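Local structure of tubulin-specific chaperone A (Saccharomyces cerevisiae, 1QSD) at residues K11-R15 / D91-I96; L16-E20 / L65-I69; E26-E31 / V54-K59; H33-K38 / L48-E52. The protein binds beta-tubulin as a post-chaperonin cofactor and takes part in an early step of the tubulin folding pathway. One frame throughout, in Å; residues are numbered along the deposited sequence.

Interaction 1: residues K11-R15 / D91-I96; sequences KALKR and DARSAI
This is a side-by-side packing of two helices that run the same way and cross at 33°, where the short C-terminal helix 90-104 lies along the N-terminal part of helix 5-39. Both segments are regular alpha-helix, and their local axes come within 9.7 Å. The closest backbone approach is Lys-14 to Ala-95, CA to CA 6.1 Å, a short distance that the small alanine side chain permits. Leu-13 (chi1 t, chi2 p) aims at the other helix, its CD2 lying 4.0 Å from CB of Ala-95 and 3.8 Å from the Ala-95 O. Lys-14 (chi1 m, then extended) leaves sideways and reaches across: its CE sits 3.6 Å from Ala-95 CB, and its NZ makes a long salt bridge of 3.7 Å to OD2 of Asp-91. The contact thus passes from buried aliphatic packing to a charged margin. Helix 45-81 completes the three-helix arrangement: Leu-76 meets Leu-13, Phe-72 meets Ala-12, and Glu-77 and Leu-80 pack on Ile-96.

Interaction 2: residues L16-E20 / L65-I69; sequences LTKEE and LYEKI
Residues 16-20 and 65-69 are both alpha-helical, and they pass each other antiparallel, with local axes 10.1 Å apart at closest approach and 157° between their N-to-C directions. The register pairs Leu-16 with Ile-69 (CA to CA 6.3 Å) and Glu-20 with Leu-65 (CA to CA 7.1 Å), one turn on in helix 5-39 and one turn back in helix 45-81. Leu-16, with chi1 near -95° and chi2 t, fills the space between the helices: its CD2 is 3.8 Å from Leu-65 CD1, its CD1 is 3.8 Å from Lys-68 CB, and its CB is 4.0 Å from Ile-69 CG1. Leu-65 (chi1 t, chi2 p) lays its CD2 4.0 Å from Glu-20 CB, and Ile-69 brings CD1 to 4.1 Å from the same CB. Glu-20 thus packs through its aliphatic part, while its OE2 accepts a hydrogen bond from Tyr-66 OH, 3.0 Å away. The tyrosine, chi1 m, starts away from helix 5-39 yet its ring carries the hydroxyl back to it. Lys-68 extends instead to the second subunit, where NZ forms a salt bridge with Asp-57 and a hydrogen bond to the Glu-53 carbonyl. Such an antiparallel pair, aliphatic side chains interlocked and a buried glutamate held by a tyrosine hydroxyl, joins the two long arms of a helical hairpin; helix 90-104, meeting Thr-17, Glu-20 and Ile-69, makes it a three-helix bundle.

Interaction 3: residues E26-E31 / V54-K59; sequences ELKDQE and VLDDTK
Side-chain shape governs this antiparallel helix pair, which mixes leucine packing with a glutamine–threonine hydrogen bond. Both segments are alpha-helical; the local axes approach to 10.0 Å with 160° between their directions, and the register sets Leu-27 beside Thr-58 (CA to CA 6.5 Å) and Gln-30 beside Leu-55 (CA to CA 6.2 Å). Leu-27 and Leu-55 share the same rotamer, chi1 t and chi2 p, which carries each side chain into the space between the helices so that their CD1 atoms meet at 3.7 Å. Leu-27 CD1 also lies 3.7 Å from Thr-58 CG2 and 3.4 Å from Lys-59 CG. Gln-30 points toward the other helix, with chi1 m and chi2 t: its NE2 donates to Thr-58 OG1 at 2.9 Å, its OE1 rests 3.3 Å from Val-54 CG1, and its CB packs 3.5 Å from Leu-55 CD1. The m rotamer of Thr-58 sets the hydroxyl to face the glutamine and the methyl to face Leu-27. At the outer margin Glu-31 (chi1 m, chi2 t) places CG 3.6 Å from Leu-55 CD2. The other flank meets the second subunit: Tyr-23 there packs on Thr-58 and hydrogen-bonds to Glu-26, Phe-72 packs on Val-54, and Lys-68 pairs with Asp-57. Helices 5-39 and 45-81 therefore present this part of their hairpin to the dimer partner.

Interaction 4: residues H33-K38 / L48-E52; sequences HVAKLK and LKKQE
The contact belongs to the antiparallel helical hairpin of helices 5-39 and 45-81, close to the turn that joins them. Both segments are alpha-helical, with local axes 9.7 Å apart at closest approach and directions 158° apart; the nearest CA pairs are Val-34 with Gln-51 at 6.2 Å and Leu-37 with Leu-48 at 6.1 Å. Leu-48 (chi1 t, chi2 p) turns its CD1 into the interface, 4.1 Å from Leu-37 CB, 4.3 Å from Val-34 CG1 and 4.2 Å from Lys-38 CB. Val-34 (chi1 t) fills the next position, its CG2 4.0 Å from Gln-51 CG and its CG1 4.0 Å from Glu-52 CG. On the outer side, Lys-38 stretches across in an extended chain so that NZ hydrogen-bonds to Glu-52 OE1 at 3.2 Å as part of a salt bridge. The other carboxylate oxygen, Glu-52 OE2, takes NZ of Lys-49 at 3.0 Å, so one acid joins two lysines in a salt-bridge network. The second subunit lies along this end of the hairpin too: from its helix 5-39, Ile-8 packs on Leu-37 and Ala-12 on Gln-51, while from its helix 45-81, Asp-75 forms a salt bridge and Phe-72 a cation-pi contact with Lys-50.

Overall arrangement
Interactions 2, 3 and 4 join helices 5-39 and 45-81 at successive points of one antiparallel hairpin, whereas interaction 1 attaches helix 90-104 to helix 5-39 in a parallel sense, crossed at 33°. Interaction 2 is the most buried and lies near the chain's centre; interactions 1, 3 and 4 are partly buried, each with an exposed residue at its margin. Interaction 1 touches 2 where Leu-13 CD1 comes within 3.8 Å of Ile-69 O; 3 and 4, centres about 10 Å apart, touch through Leu-55 and Val-34. Aliphatic packing runs through all four, but the polar part changes: a tyrosine–glutamate hydrogen bond in 2, glutamine–threonine in 3, and lysine–acid pairs at the margins of 1 and 4. Segments of 2, 3 and 4 meet the second subunit.

Interaction 1: residues K11-R15 / D91-I96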
loop_
_atom_site.group_PDB
_atom_site.type_symbol
_atom_site.label_atom_id
_atom_site.label_comp_id
_atom_site.label_asym_id
_atom_site.label_seq_id
_atom_site.Cartn_x
_atom_site.Cartn_y
_atom_site.Cartn_z
ATOM N N LYS A 11 -12.643 -10.415 12.165
ATOM C CA LYS A 11 -11.287 -10.410 11.609
ATOM C C LYS A 11 -11.176 -9.622 10.312
ATOM O O LYS A 11 -10.203 -8.882 10.106
ATOM C CB LYS A 11 -10.775 -11.839 11.417
ATOM C CG LYS A 11 -10.365 -12.487 12.721
ATOM C CD LYS A 11 -10.039 -13.961 12.563
ATOM C CE LYS A 11 -9.638 -14.560 13.913
ATOM N NZ LYS A 11 -9.427 -16.041 13.850
ATOM N N ALA A 12 -12.175 -9.771 9.451
ATOM C CA ALA A 12 -12.187 -9.057 8.190
ATOM C C ALA A 12 -12.018 -7.560 8.480
ATOM O O ALA A 12 -11.143 -6.912 7.894
ATOM C CB ALA A 12 -13.493 -9.317 7.442
ATOM N N LEU A 13 -12.787 -7.051 9.448
ATOM C CA LEU A 13 -12.754 -5.643 9.816
ATOM C C LEU A 13 -11.462 -5.224 10.503
ATOM O O LEU A 13 -10.887 -4.178 10.166
ATOM C CB LEU A 13 -13.941 -5.278 10.701
ATOM C CG LEU A 13 -14.009 -3.798 11.164
ATOM C CD1 LEU A 13 -14.055 -2.799 9.960
ATOM C CD2 LEU A 13 -15.237 -3.591 12.061
ATOM N N LYS A 14 -11.017 -6.016 11.481
ATOM C CA LYS A 14 -9.777 -5.715 12.204
ATOM C C LYS A 14 -8.570 -5.671 11.255
ATOM O O LYS A 14 -7.661 -4.873 11.433
ATOM C CB LYS A 14 -9.530 -6.723 13.344
ATOM C CG LYS A 14 -10.607 -6.696 14.426
ATOM C CD LYS A 14 -10.133 -7.256 15.788
ATOM C CE LYS A 14 -11.133 -6.861 16.907
ATOM N NZ LYS A 14 -10.728 -7.142 18.331
ATOM N N ARG A 15 -8.570 -6.503 10.231
ATOM C CA ARG A 15 -7.451 -6.492 9.316
ATOM C C ARG A 15 -7.487 -5.291 8.397
ATOM O O ARG A 15 -6.447 -4.727 8.034
ATOM C CB ARG A 15 -7.339 -7.832 8.606
ATOM C CG ARG A 15 -7.131 -8.973 9.648
ATOM C CD ARG A 15 -6.196 -8.525 10.807
ATOM N NE ARG A 15 -6.051 -9.459 11.932
ATOM C CZ ARG A 15 -7.052 -9.981 12.648
ATOM N NH1 ARG A 15 -8.319 -9.698 12.364
ATOM N NH2 ARG A 15 -6.779 -10.732 13.716
ATOM N N ASP A 91 -15.389 -8.349 21.454
ATOM C CA ASP A 91 -14.383 -8.074 20.433
ATOM C C ASP A 91 -14.984 -7.423 19.208
ATOM O O ASP A 91 -14.355 -6.561 18.599
ATOM C CB ASP A 91 -13.648 -9.335 20.016
ATOM C CG ASP A 91 -12.500 -9.644 20.918
ATOM O OD1 ASP A 91 -12.164 -10.837 21.049
ATOM O OD2 ASP A 91 -11.933 -8.687 21.500
ATOM N N ALA A 92 -16.194 -7.847 18.850
ATOM C CA ALA A 92 -16.901 -7.307 17.681
ATOM C C ALA A 92 -17.250 -5.833 17.907
ATOM O O ALA A 92 -16.989 -4.990 17.058
ATOM C CB ALA A 92 -18.169 -8.122 17.403
ATOM N N ARG A 93 -17.848 -5.537 19.062
ATOM C CA ARG A 93 -18.198 -4.160 19.436
ATOM C C ARG A 93 -16.949 -3.272 19.457
ATOM O O ARG A 93 -16.980 -2.143 18.991
ATOM C CB ARG A 93 -18.844 -4.138 20.828
ATOM C CG ARG A 93 -20.371 -4.242 20.828
ATOM C CD ARG A 93 -20.959 -3.904 22.219
ATOM N NE ARG A 93 -21.188 -5.108 23.015
ATOM C CZ ARG A 93 -20.423 -5.512 24.026
ATOM N NH1 ARG A 93 -19.355 -4.803 24.402
ATOM N NH2 ARG A 93 -20.701 -6.668 24.624
ATOM N N SER A 94 -15.852 -3.819 19.968
ATOM C CA SER A 94 -14.588 -3.120 20.059
ATOM C C SER A 94 -14.060 -2.845 18.655
ATOM O O SER A 94 -13.541 -1.755 18.383
ATOM C CB SER A 94 -13.592 -3.977 20.840
ATOM O OG SER A 94 -12.472 -3.224 21.250
ATOM N N ALA A 95 -14.202 -3.813 17.755
ATOM C CA ALA A 95 -13.737 -3.641 16.392
ATOM C C ALA A 95 -14.529 -2.520 15.740
ATOM O O ALA A 95 -13.949 -1.676 15.056
ATOM C CB ALA A 95 -13.920 -4.933 15.608
ATOM N N ILE A 96 -15.849 -2.515 15.966
ATOM C CA ILE A 96 -16.778 -1.499 15.392
ATOM C C ILE A 96 -16.459 -0.068 15.833
ATOM O O ILE A 96 -16.510 0.867 15.034
ATOM C CB ILE A 96 -18.258 -1.806 15.750
ATOM C CG1 ILE A 96 -18.698 -3.091 15.045
ATOM C CG2 ILE A 96 -19.168 -0.620 15.345
ATOM C CD1 ILE A 96 -20.091 -3.567 15.391
#

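Interaction 2: residues L16-E20 / L65-I69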
loop_
_atom_site.group_PDB
_atom_site.type_symbol
_atom_site.label_atom_id
_atom_site.label_comp_id
_atom_site.label_asym_id
_atom_site.label_seq_id
_atom_site.Cartn_x
_atom_site.Cartn_y
_atom_site.Cartn_z
ATOM N N LEU A 16 -8.684 -4.806 8.124
ATOM C CA LEU A 16 -8.798 -3.619 7.288
ATOM C C LEU A 16 -8.298 -2.391 8.063
ATOM O O LEU A 16 -7.565 -1.563 7.527
ATOM C CB LEU A 16 -10.244 -3.397 6.820
ATOM C CG LEU A 16 -10.613 -3.946 5.449
ATOM C CD1 LEU A 16 -11.953 -3.380 5.010
ATOM C CD2 LEU A 16 -9.547 -3.529 4.464
ATOM N N THR A 17 -8.666 -2.286 9.335
ATOM C CA THR A 17 -8.226 -1.141 10.118
ATOM C C THR A 17 -6.726 -1.190 10.382
ATOM O O THR A 17 -6.093 -0.149 10.498
ATOM C CB THR A 17 -9.034 -0.944 11.437
ATOM O OG1 THR A 17 -8.704 -1.974 12.378
ATOM C CG2 THR A 17 -10.545 -0.933 11.142
ATOM N N LYS A 18 -6.144 -2.382 10.454
ATOM C CA LYS A 18 -4.701 -2.495 10.644
ATOM C C LYS A 18 -3.974 -2.132 9.323
ATOM O O LYS A 18 -2.872 -1.572 9.344
ATOM C CB LYS A 18 -4.327 -3.903 11.090
ATOM C CG LYS A 18 -2.925 -4.006 11.659
ATOM C CD LYS A 18 -2.475 -5.458 11.851
ATOM C CE LYS A 18 -1.041 -5.511 12.364
ATOM N NZ LYS A 18 -0.467 -6.873 12.275
ATOM N N GLU A 19 -4.579 -2.456 8.179
ATOM C CA GLU A 19 -4.003 -2.117 6.867
ATOM C C GLU A 19 -3.946 -0.582 6.689
ATOM O O GLU A 19 -2.934 -0.030 6.246
ATOM C CB GLU A 19 -4.831 -2.754 5.747
ATOM C CG GLU A 19 -4.518 -2.229 4.355
ATOM C CD GLU A 19 -5.208 -3.008 3.228
ATOM O OE1 GLU A 19 -5.069 -2.590 2.053
ATOM O OE2 GLU A 19 -5.869 -4.037 3.505
ATOM N N GLU A 20 -5.026 0.103 7.060
ATOM C CA GLU A 20 -5.112 1.563 6.979
ATOM C C GLU A 20 -3.961 2.196 7.752
ATOM O O GLU A 20 -3.394 3.201 7.323
ATOM C CB GLU A 20 -6.442 2.033 7.577
ATOM C CG GLU A 20 -6.743 3.510 7.420
ATOM C CD GLU A 20 -6.293 4.361 8.606
ATOM O OE1 GLU A 20 -5.816 3.825 9.629
ATOM O OE2 GLU A 20 -6.439 5.595 8.517
ATOM N N LEU A 65 -10.138 2.675 0.554
ATOM C CA LEU A 65 -9.862 1.901 1.757
ATOM C C LEU A 65 -10.844 2.272 2.870
ATOM O O LEU A 65 -11.282 1.393 3.629
ATOM C CB LEU A 65 -8.424 2.132 2.212
ATOM C CG LEU A 65 -7.931 1.319 3.397
ATOM C CD1 LEU A 65 -8.202 -0.171 3.179
ATOM C CD2 LEU A 65 -6.479 1.572 3.572
ATOM N N TYR A 66 -11.206 3.559 2.957
ATOM C CA TYR A 66 -12.173 4.005 3.962
ATOM C C TYR A 66 -13.560 3.527 3.607
ATOM O O TYR A 66 -14.329 3.195 4.501
ATOM C CB TYR A 66 -12.184 5.511 4.116
ATOM C CG TYR A 66 -10.925 6.037 4.738
ATOM C CD1 TYR A 66 -10.510 5.611 6.008
ATOM C CD2 TYR A 66 -10.135 6.959 4.062
ATOM C CE1 TYR A 66 -9.335 6.098 6.587
ATOM C CE2 TYR A 66 -8.960 7.454 4.633
ATOM C CZ TYR A 66 -8.565 7.024 5.888
ATOM O OH TYR A 66 -7.415 7.577 6.418
ATOM N N GLU A 67 -13.865 3.481 2.306
ATOM C CA GLU A 67 -15.151 2.998 1.824
ATOM C C GLU A 67 -15.348 1.546 2.301
ATOM O O GLU A 67 -16.386 1.213 2.853
ATOM C CB GLU A 67 -15.206 3.070 0.286
ATOM C CG GLU A 67 -15.369 4.493 -0.277
ATOM C CD GLU A 67 -15.067 4.607 -1.785
ATOM O OE1 GLU A 67 -14.279 5.507 -2.192
ATOM O OE2 GLU A 67 -15.622 3.796 -2.567
ATOM N N LYS A 68 -14.318 0.716 2.149
ATOM C CA LYS A 68 -14.379 -0.688 2.560
ATOM C C LYS A 68 -14.430 -0.888 4.049
ATOM O O LYS A 68 -15.030 -1.840 4.522
ATOM C CB LYS A 68 -13.259 -1.506 1.926
ATOM C CG LYS A 68 -13.507 -1.721 0.455
ATOM C CD LYS A 68 -12.507 -2.622 -0.161
ATOM C CE LYS A 68 -12.740 -2.713 -1.654
ATOM N NZ LYS A 68 -11.653 -3.514 -2.300
ATOM N N ILE A 69 -13.804 -0.004 4.799
ATOM C CA ILE A 69 -13.878 -0.091 6.248
ATOM C C ILE A 69 -15.338 0.182 6.672
ATOM O O ILE A 69 -15.896 -0.531 7.516
ATOM C CB ILE A 69 -12.892 0.897 6.921
ATOM C CG1 ILE A 69 -11.468 0.371 6.754
ATOM C CG2 ILE A 69 -13.198 1.066 8.404
ATOM C CD1 ILE A 69 -10.415 1.208 7.448
#

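Interaction 3: residues E26-E31 / V54-K59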
loop_
_atom_site.group_PDB
_atom_site.type_symbol
_atom_site.label_atom_id
_atom_site.label_comp_id
_atom_site.label_asym_id
_atom_site.label_seq_id
_atom_site.Cartn_x
_atom_site.Cartn_y
_atom_site.Cartn_z
ATOM N N GLU A 26 3.234 4.802 5.507
ATOM C CA GLU A 26 3.869 5.008 4.209
ATOM C C GLU A 26 3.636 6.444 3.762
ATOM O O GLU A 26 4.579 7.148 3.414
ATOM C CB GLU A 26 3.270 4.046 3.177
ATOM C CG GLU A 26 4.282 3.121 2.497
ATOM C CD GLU A 26 4.863 3.690 1.202
ATOM O OE1 GLU A 26 6.049 4.099 1.201
ATOM O OE2 GLU A 26 4.136 3.709 0.179
ATOM N N LEU A 27 2.377 6.872 3.806
ATOM C CA LEU A 27 1.978 8.215 3.412
ATOM C C LEU A 27 2.725 9.298 4.186
ATOM O O LEU A 27 3.227 10.259 3.599
ATOM C CB LEU A 27 0.473 8.391 3.614
ATOM C CG LEU A 27 -0.143 9.659 3.019
ATOM C CD1 LEU A 27 -0.009 9.637 1.493
ATOM C CD2 LEU A 27 -1.603 9.755 3.410
ATOM N N LYS A 28 2.812 9.133 5.502
ATOM C CA LYS A 28 3.488 10.102 6.359
ATOM C C LYS A 28 4.972 10.220 6.040
ATOM O O LYS A 28 5.536 11.314 6.042
ATOM C CB LYS A 28 3.296 9.733 7.827
ATOM C CG LYS A 28 3.847 10.767 8.772
ATOM C CD LYS A 28 3.273 10.664 10.183
ATOM C CE LYS A 28 3.761 11.854 11.023
ATOM N NZ LYS A 28 3.205 11.900 12.405
ATOM N N ASP A 29 5.595 9.082 5.760
ATOM C CA ASP A 29 7.008 9.017 5.421
ATOM C C ASP A 29 7.305 9.672 4.047
ATOM O O ASP A 29 8.368 10.262 3.851
ATOM C CB ASP A 29 7.458 7.556 5.433
ATOM C CG ASP A 29 8.953 7.400 5.288
ATOM O OD1 ASP A 29 9.390 6.824 4.266
ATOM O OD2 ASP A 29 9.696 7.851 6.194
ATOM N N GLN A 30 6.364 9.565 3.109
ATOM C CA GLN A 30 6.513 10.148 1.778
ATOM C C GLN A 30 6.374 11.676 1.792
ATOM O O GLN A 30 7.074 12.374 1.052
ATOM C CB GLN A 30 5.519 9.529 0.792
ATOM C CG GLN A 30 5.897 8.128 0.322
ATOM C CD GLN A 30 4.915 7.558 -0.689
ATOM O OE1 GLN A 30 4.637 8.173 -1.718
ATOM N NE2 GLN A 30 4.383 6.388 -0.398
ATOM N N GLU A 31 5.467 12.193 2.612
ATOM C CA GLU A 31 5.273 13.636 2.724
ATOM C C GLU A 31 6.503 14.298 3.352
ATOM O O GLU A 31 6.831 15.450 3.051
ATOM C CB GLU A 31 4.039 13.943 3.569
ATOM C CG GLU A 31 2.733 13.746 2.841
ATOM C CD GLU A 31 1.571 13.601 3.788
ATOM O OE1 GLU A 31 1.591 14.264 4.842
ATOM O OE2 GLU A 31 0.649 12.803 3.497
ATOM N N VAL A 54 4.298 10.429 -7.066
ATOM C CA VAL A 54 4.233 9.177 -6.312
ATOM C C VAL A 54 3.375 9.379 -5.073
ATOM O O VAL A 54 2.509 8.548 -4.764
ATOM C CB VAL A 54 5.635 8.640 -5.912
ATOM C CG1 VAL A 54 5.512 7.518 -4.881
ATOM C CG2 VAL A 54 6.361 8.106 -7.142
ATOM N N LEU A 55 3.573 10.500 -4.384
ATOM C CA LEU A 55 2.782 10.769 -3.195
ATOM C C LEU A 55 1.291 10.743 -3.544
ATOM O O LEU A 55 0.516 10.064 -2.877
ATOM C CB LEU A 55 3.168 12.119 -2.560
ATOM C CG LEU A 55 2.407 12.479 -1.269
ATOM C CD1 LEU A 55 2.731 11.480 -0.184
ATOM C CD2 LEU A 55 2.739 13.876 -0.801
ATOM N N ASP A 56 0.921 11.427 -4.630
ATOM C CA ASP A 56 -0.474 11.512 -5.082
ATOM C C ASP A 56 -1.081 10.139 -5.297
ATOM O O ASP A 56 -2.264 9.940 -5.043
ATOM C CB ASP A 56 -0.600 12.323 -6.388
ATOM C CG ASP A 56 -0.259 13.807 -6.225
ATOM O OD1 ASP A 56 -0.209 14.510 -7.249
ATOM O OD2 ASP A 56 -0.040 14.283 -5.090
ATOM N N ASP A 57 -0.285 9.207 -5.806
ATOM C CA ASP A 57 -0.761 7.858 -6.041
ATOM C C ASP A 57 -1.082 7.194 -4.713
ATOM O O ASP A 57 -2.187 6.683 -4.516
ATOM C CB ASP A 57 0.275 7.051 -6.823
ATOM C CG ASP A 57 0.229 7.344 -8.302
ATOM O OD1 ASP A 57 0.435 6.405 -9.105
ATOM O OD2 ASP A 57 -0.035 8.512 -8.667
ATOM N N THR A 58 -0.121 7.231 -3.796
ATOM C CA THR A 58 -0.294 6.666 -2.468
ATOM C C THR A 58 -1.608 7.184 -1.876
ATOM O O THR A 58 -2.443 6.407 -1.442
ATOM C CB THR A 58 0.878 7.074 -1.567
ATOM O OG1 THR A 58 2.106 6.660 -2.180
ATOM C CG2 THR A 58 0.759 6.428 -0.199
ATOM N N LYS A 59 -1.812 8.491 -1.912
ATOM C CA LYS A 59 -3.036 9.082 -1.392
ATOM C C LYS A 59 -4.331 8.531 -2.006
ATOM O O LYS A 59 -5.303 8.302 -1.286
ATOM C CB LYS A 59 -3.012 10.605 -1.563
ATOM C CG LYS A 59 -2.081 11.345 -0.629
ATOM C CD LYS A 59 -2.117 12.838 -0.910
ATOM C CE LYS A 59 -1.319 13.616 0.128
ATOM N NZ LYS A 59 -1.350 15.092 -0.125
#

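Interaction 4: residues H33-K38 / L48-E52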
loop_
_atom_site.group_PDB
_atom_site.type_symbol
_atom_site.label_atom_id
_atom_site.label_comp_id
_atom_site.label_asym_id
_atom_site.label_seq_id
_atom_site.Cartn_x
_atom_site.Cartn_y
_atom_site.Cartn_z
ATOM N N HIS A 33 9.527 13.285 2.966
ATOM C CA HIS A 33 10.482 13.292 1.876
ATOM C C HIS A 33 10.224 14.406 0.868
ATOM O O HIS A 33 11.157 15.104 0.468
ATOM C CB HIS A 33 10.501 11.938 1.172
ATOM C CG HIS A 33 11.594 11.814 0.153
ATOM N ND1 HIS A 33 12.780 12.509 0.246
ATOM C CD2 HIS A 33 11.683 11.057 -0.965
ATOM C CE1 HIS A 33 13.562 12.180 -0.770
ATOM N NE2 HIS A 33 12.917 11.303 -1.523
ATOM N N VAL A 34 8.973 14.550 0.442
ATOM C CA VAL A 34 8.592 15.590 -0.509
ATOM C C VAL A 34 8.831 16.967 0.109
ATOM O O VAL A 34 9.265 17.897 -0.584
ATOM C CB VAL A 34 7.103 15.468 -0.920
ATOM C CG1 VAL A 34 6.662 16.693 -1.707
ATOM C CG2 VAL A 34 6.900 14.223 -1.765
ATOM N N ALA A 35 8.554 17.077 1.414
ATOM C CA ALA A 35 8.729 18.325 2.163
ATOM C C ALA A 35 10.171 18.823 2.065
ATOM O O ALA A 35 10.407 20.000 1.760
ATOM C CB ALA A 35 8.331 18.129 3.617
ATOM N N LYS A 36 11.121 17.914 2.290
ATOM C CA LYS A 36 12.540 18.223 2.210
ATOM C C LYS A 36 12.969 18.683 0.830
ATOM O O LYS A 36 13.747 19.625 0.713
ATOM C CB LYS A 36 13.386 17.037 2.656
ATOM C CG LYS A 36 13.627 17.030 4.149
ATOM C CD LYS A 36 14.646 15.987 4.549
ATOM C CE LYS A 36 15.047 16.127 6.011
ATOM N NZ LYS A 36 15.912 14.980 6.435
ATOM N N LEU A 37 12.477 18.039 -0.220
ATOM C CA LEU A 37 12.831 18.464 -1.577
ATOM C C LEU A 37 12.171 19.789 -1.962
ATOM O O LEU A 37 12.674 20.522 -2.818
ATOM C CB LEU A 37 12.410 17.424 -2.604
ATOM C CG LEU A 37 13.115 16.090 -2.536
ATOM C CD1 LEU A 37 12.605 15.200 -3.642
ATOM C CD2 LEU A 37 14.584 16.323 -2.664
ATOM N N LYS A 38 10.997 20.053 -1.398
ATOM C CA LYS A 38 10.267 21.279 -1.698
ATOM C C LYS A 38 10.899 22.526 -1.060
ATOM O O LYS A 38 10.851 23.603 -1.635
ATOM C CB LYS A 38 8.815 21.126 -1.281
ATOM C CG LYS A 38 7.878 21.874 -2.160
ATOM C CD LYS A 38 6.504 21.277 -2.025
ATOM C CE LYS A 38 5.480 22.110 -2.779
ATOM N NZ LYS A 38 4.143 21.437 -2.818
ATOM N N LEU A 48 11.586 16.886 -8.066
ATOM C CA LEU A 48 10.554 17.122 -7.066
ATOM C C LEU A 48 9.247 16.497 -7.593
ATOM O O LEU A 48 8.560 15.761 -6.890
ATOM C CB LEU A 48 10.379 18.635 -6.828
ATOM C CG LEU A 48 9.114 19.096 -6.106
ATOM C CD1 LEU A 48 9.077 18.596 -4.680
ATOM C CD2 LEU A 48 9.061 20.606 -6.153
ATOM N N LYS A 49 8.946 16.765 -8.856
ATOM C CA LYS A 49 7.728 16.268 -9.491
ATOM C C LYS A 49 7.620 14.723 -9.459
ATOM O O LYS A 49 6.550 14.177 -9.183
ATOM C CB LYS A 49 7.643 16.822 -10.908
ATOM C CG LYS A 49 6.334 16.653 -11.573
ATOM C CD LYS A 49 5.237 17.381 -10.859
ATOM C CE LYS A 49 4.622 16.553 -9.735
ATOM N NZ LYS A 49 3.558 17.304 -9.012
ATOM N N LYS A 50 8.735 14.026 -9.680
ATOM C CA LYS A 50 8.743 12.559 -9.625
ATOM C C LYS A 50 8.184 12.106 -8.277
ATOM O O LYS A 50 7.311 11.253 -8.207
ATOM C CB LYS A 50 10.166 12.025 -9.804
ATOM C CG LYS A 50 10.648 12.073 -11.232
ATOM C CD LYS A 50 12.168 11.859 -11.340
ATOM C CE LYS A 50 12.577 10.492 -10.848
ATOM N NZ LYS A 50 13.997 10.228 -11.094
ATOM N N GLN A 51 8.631 12.767 -7.224
ATOM C CA GLN A 51 8.220 12.458 -5.874
ATOM C C GLN A 51 6.806 12.863 -5.539
ATOM O O GLN A 51 6.132 12.168 -4.791
ATOM C CB GLN A 51 9.164 13.110 -4.881
ATOM C CG GLN A 51 9.642 12.164 -3.824
ATOM C CD GLN A 51 10.739 11.254 -4.331
ATOM O OE1 GLN A 51 11.804 11.143 -3.710
ATOM N NE2 GLN A 51 10.497 10.596 -5.460
ATOM N N GLU A 52 6.361 13.998 -6.058
ATOM C CA GLU A 52 5.011 14.464 -5.771
ATOM C C GLU A 52 3.995 13.518 -6.386
ATOM O O GLU A 52 3.047 13.102 -5.714
ATOM C CB GLU A 52 4.789 15.897 -6.283
ATOM C CG GLU A 52 5.592 16.950 -5.520
ATOM C CD GLU A 52 5.254 18.383 -5.903
ATOM O OE1 GLU A 52 4.850 19.143 -4.997
ATOM O OE2 GLU A 52 5.412 18.756 -7.091
#